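Long-range contact in pumilio domain-containing protein C56F2.08c (Schizosaccharomyces pombe, PDB 6NX5), which probably binds AU-rich regions in mRNA 3'-UTRs, and of which this chain is the RNA recognition motif (RRM) domain: residues 15-21 / 32-36. Numbering follows the deposited sequence. Where two conformers were deposited one is given.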
ATOM      1  N   THR A  15       9.644 -12.512  -6.133  1.00 28.83           N
ATOM      2  CA  THR A  15      10.467 -11.650  -5.284  1.00 25.54           C
ATOM      3  C   THR A  15      10.021 -11.751  -3.831  1.00 22.41           C
ATOM      4  O   THR A  15       8.842 -11.575  -3.517  1.00 23.74           O
ATOM      5  CB  THR A  15      10.387 -10.193  -5.742  1.00 24.40           C
ATOM      6  OG1 THR A  15      10.894 -10.078  -7.081  1.00 24.85           O
ATOM      7  CG2 THR A  15      11.209  -9.315  -4.825  1.00 20.47           C
ATOM      8  N   SER A  16      10.972 -12.026  -2.948  1.00 21.27           N
ATOM      9  CA  SER A  16      10.676 -12.214  -1.537  1.00 19.93           C
ATOM     10  C   SER A  16      10.798 -10.903  -0.764  1.00 22.39           C
ATOM     11  O   SER A  16      11.405  -9.925  -1.216  1.00 20.59           O
ATOM     12  CB  SER A  16      11.610 -13.263  -0.932  1.00 20.83           C
ATOM     13  OG  SER A  16      12.921 -12.735  -0.780  1.00 24.40           O
ATOM     14  N   SER A  17      10.208 -10.894   0.432  1.00 19.90           N
ATOM     15  CA  SER A  17      10.306  -9.703   1.269  0.74 21.23           C
ATOM     16  C   SER A  17      11.740  -9.457   1.723  1.00 22.57           C
ATOM     17  O   SER A  17      12.153  -8.299   1.872  1.00 18.67           O
ATOM     18  CB  SER A  17       9.371  -9.820   2.469  0.74 21.55           C
ATOM     19  OG  SER A  17       9.743 -10.896   3.306  0.74 17.30           O
ATOM     20  N   SER A  18      12.518 -10.521   1.932  1.00 22.59           N
ATOM     21  CA  SER A  18      13.916 -10.335   2.306  0.64 22.41           C
ATOM     22  C   SER A  18      14.693  -9.636   1.196  1.00 21.82           C
ATOM     23  O   SER A  18      15.546  -8.787   1.472  1.00 21.08           O
ATOM     24  CB  SER A  18      14.554 -11.682   2.649  0.64 23.83           C
ATOM     25  OG  SER A  18      14.510 -12.546   1.535  0.64 26.99           O
ATOM     26  N   ALA A  19      14.405  -9.963  -0.064  1.00 22.29           N
ATOM     27  CA  ALA A  19      15.064  -9.265  -1.163  1.00 19.58           C
ATOM     28  C   ALA A  19      14.684  -7.788  -1.176  1.00 23.61           C
ATOM     29  O   ALA A  19      15.528  -6.918  -1.426  1.00 23.23           O
ATOM     30  CB  ALA A  19      14.714  -9.932  -2.497  1.00 20.40           C
ATOM     31  N   ILE A  20      13.422  -7.488  -0.883  1.00 21.12           N
ATOM     32  CA  ILE A  20      12.970  -6.103  -0.909  1.00 17.82           C
ATOM     33  C   ILE A  20      13.656  -5.290   0.183  1.00 17.18           C
ATOM     34  O   ILE A  20      14.050  -4.140  -0.043  1.00 16.33           O
ATOM     35  CB  ILE A  20      11.436  -6.066  -0.804  1.00 16.70           C
ATOM     36  CG1 ILE A  20      10.856  -6.643  -2.099  1.00 22.08           C
ATOM     37  CG2 ILE A  20      10.934  -4.641  -0.553  1.00 17.04           C
ATOM     38  CD1 ILE A  20       9.406  -6.939  -2.038  1.00 25.77           C
ATOM     39  N   HIS A  21      13.813  -5.862   1.380  1.00 17.88           N
ATOM     40  CA  HIS A  21      14.533  -5.149   2.437  1.00 22.35           C
ATOM     41  C   HIS A  21      15.955  -4.831   2.008  1.00 24.83           C
ATOM     42  O   HIS A  21      16.438  -3.708   2.196  1.00 19.43           O
ATOM     43  CB  HIS A  21      14.538  -5.955   3.739  1.00 25.87           C
ATOM     44  CG  HIS A  21      15.183  -5.238   4.883  1.00 32.51           C
ATOM     45  ND1 HIS A  21      16.539  -4.993   4.931  1.00 35.66           N
ATOM     46  CD2 HIS A  21      14.660  -4.688   6.005  1.00 36.50           C
ATOM     47  CE1 HIS A  21      16.828  -4.356   6.051  1.00 34.27           C
ATOM     48  NE2 HIS A  21      15.706  -4.156   6.718  1.00 35.25           N
ATOM     49  N   ASP A  32       9.155  -1.332   7.930  1.00 14.40           N
ATOM     50  CA  ASP A  32       8.280  -2.482   7.775  1.00 14.48           C
ATOM     51  C   ASP A  32       8.170  -2.762   6.290  1.00 11.92           C
ATOM     52  O   ASP A  32       8.371  -1.866   5.464  1.00 11.43           O
ATOM     53  CB  ASP A  32       6.888  -2.227   8.365  1.00 20.33           C
ATOM     54  CG  ASP A  32       6.806  -2.546   9.843  1.00 30.86           C
ATOM     55  OD1 ASP A  32       7.286  -3.622  10.257  1.00 35.52           O
ATOM     56  OD2 ASP A  32       6.280  -1.703  10.595  1.00 32.97           O
ATOM     57  N   ILE A  33       7.845  -4.010   5.970  1.00 12.32           N
ATOM     58  CA  ILE A  33       7.563  -4.440   4.601  1.00 11.63           C
ATOM     59  C   ILE A  33       6.340  -5.341   4.648  1.00 15.14           C
ATOM     60  O   ILE A  33       6.243  -6.202   5.526  1.00 17.31           O
ATOM     61  CB  ILE A  33       8.752  -5.184   3.964  1.00 15.72           C
ATOM     62  CG1 ILE A  33       9.954  -4.251   3.869  1.00 14.28           C
ATOM     63  CG2 ILE A  33       8.373  -5.734   2.584  1.00 16.69           C
ATOM     64  CD1 ILE A  33      11.244  -4.987   3.609  1.00 18.17           C
ATOM     65  N   TRP A  34       5.394  -5.120   3.737  1.00 14.60           N
ATOM     66  CA  TRP A  34       4.264  -6.015   3.520  1.00 11.81           C
ATOM     67  C   TRP A  34       4.272  -6.487   2.072  1.00 13.49           C
ATOM     68  O   TRP A  34       4.518  -5.699   1.155  1.00 16.92           O
ATOM     69  CB  TRP A  34       2.927  -5.330   3.794  1.00 10.94           C
ATOM     70  CG  TRP A  34       2.741  -4.835   5.184  1.00 10.17           C
ATOM     71  CD1 TRP A  34       2.049  -5.453   6.174  1.00 15.34           C
ATOM     72  CD2 TRP A  34       3.220  -3.605   5.728  1.00 10.22           C
ATOM     73  NE1 TRP A  34       2.074  -4.689   7.318  1.00 14.08           N
ATOM     74  CE2 TRP A  34       2.793  -3.549   7.069  1.00 12.52           C
ATOM     75  CE3 TRP A  34       3.975  -2.548   5.217  1.00 13.22           C
ATOM     76  CZ2 TRP A  34       3.085  -2.475   7.901  1.00 14.14           C
ATOM     77  CZ3 TRP A  34       4.259  -1.469   6.049  1.00 15.19           C
ATOM     78  CH2 TRP A  34       3.819  -1.448   7.377  1.00 14.24           C
ATOM     79  N   MET A  35       3.995  -7.769   1.855  1.00 13.73           N
ATOM     80  CA  MET A  35       3.917  -8.317   0.510  1.00 15.33           C
ATOM     81  C   MET A  35       2.459  -8.419   0.086  1.00 17.03           C
ATOM     82  O   MET A  35       1.604  -8.819   0.878  1.00 18.88           O
ATOM     83  CB  MET A  35       4.573  -9.698   0.441  1.00 18.33           C
ATOM     84  CG  MET A  35       6.027  -9.692   0.879  1.00 18.15           C
ATOM     85  SD  MET A  35       7.062  -8.629  -0.139  1.00 18.85           S
ATOM     86  CE  MET A  35       6.989  -9.512  -1.706  1.00 18.59           C
ATOM     87  N   LEU A  36       2.178  -8.044  -1.161  1.00 15.92           N
ATOM     88  CA  LEU A  36       0.833  -8.134  -1.727  1.00 16.62           C
ATOM     89  C   LEU A  36       0.689  -9.369  -2.599  1.00 21.87           C
ATOM     90  O   LEU A  36       0.042  -9.328  -3.645  1.00 26.33           O
ATOM     91  CB  LEU A  36       0.496  -6.877  -2.517  1.00 14.88           C
ATOM     92  CG  LEU A  36       0.355  -5.608  -1.673  1.00 14.23           C
ATOM     93  CD1 LEU A  36       0.257  -4.359  -2.540  1.00 17.98           C
ATOM     94  CD2 LEU A  36      -0.851  -5.697  -0.755  1.00 18.16           C
TER
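I33 CD1 lies oblique to the H21 ring, 4.1 Å from H21 CG. The closer touch is at the root of the side chain, where I33 CD1 is 3.4 Å from H21 CB. The two side chains run at about a right angle. H21 turns its CG opposite the main-chain N (chi1 -176°), which carries the ring outward past I33. The W34 ring is on the opposite face of the strand and packs on M5 of both the same chain and the second subunit.

I20 and M35 fill the centre. They reach toward each other tip to tip, with I20 CD1 3.5 Å from M35 SD. The M35 chain is bent at chi2 (-61°) and chi3 (-66°), which folds its end beneath the start of helix 17-24. M35 CE lies 3.3 Å from T15 O, and the sulfur lies beside S17 CB. I20 CG2 and I33 CD1 complete the layer at 4.2 Å. I20 also packs on A42 and V44 of the next strand.

S16 holds the N-cap position, just before helix 17-24. With an alanine at M35 the thioether is gone, which is likely to leave a gap beside I20 CD1 and under T15 O.

This is the helix-on-sheet packing of the RRM fold. Strand 30-35 is an edge strand within the chain, but W34 and M35 extend the sheet into the second subunit. The contact itself is essentially apolar, so shape and burial, rather than directed polar bonds, join the helix to the strand.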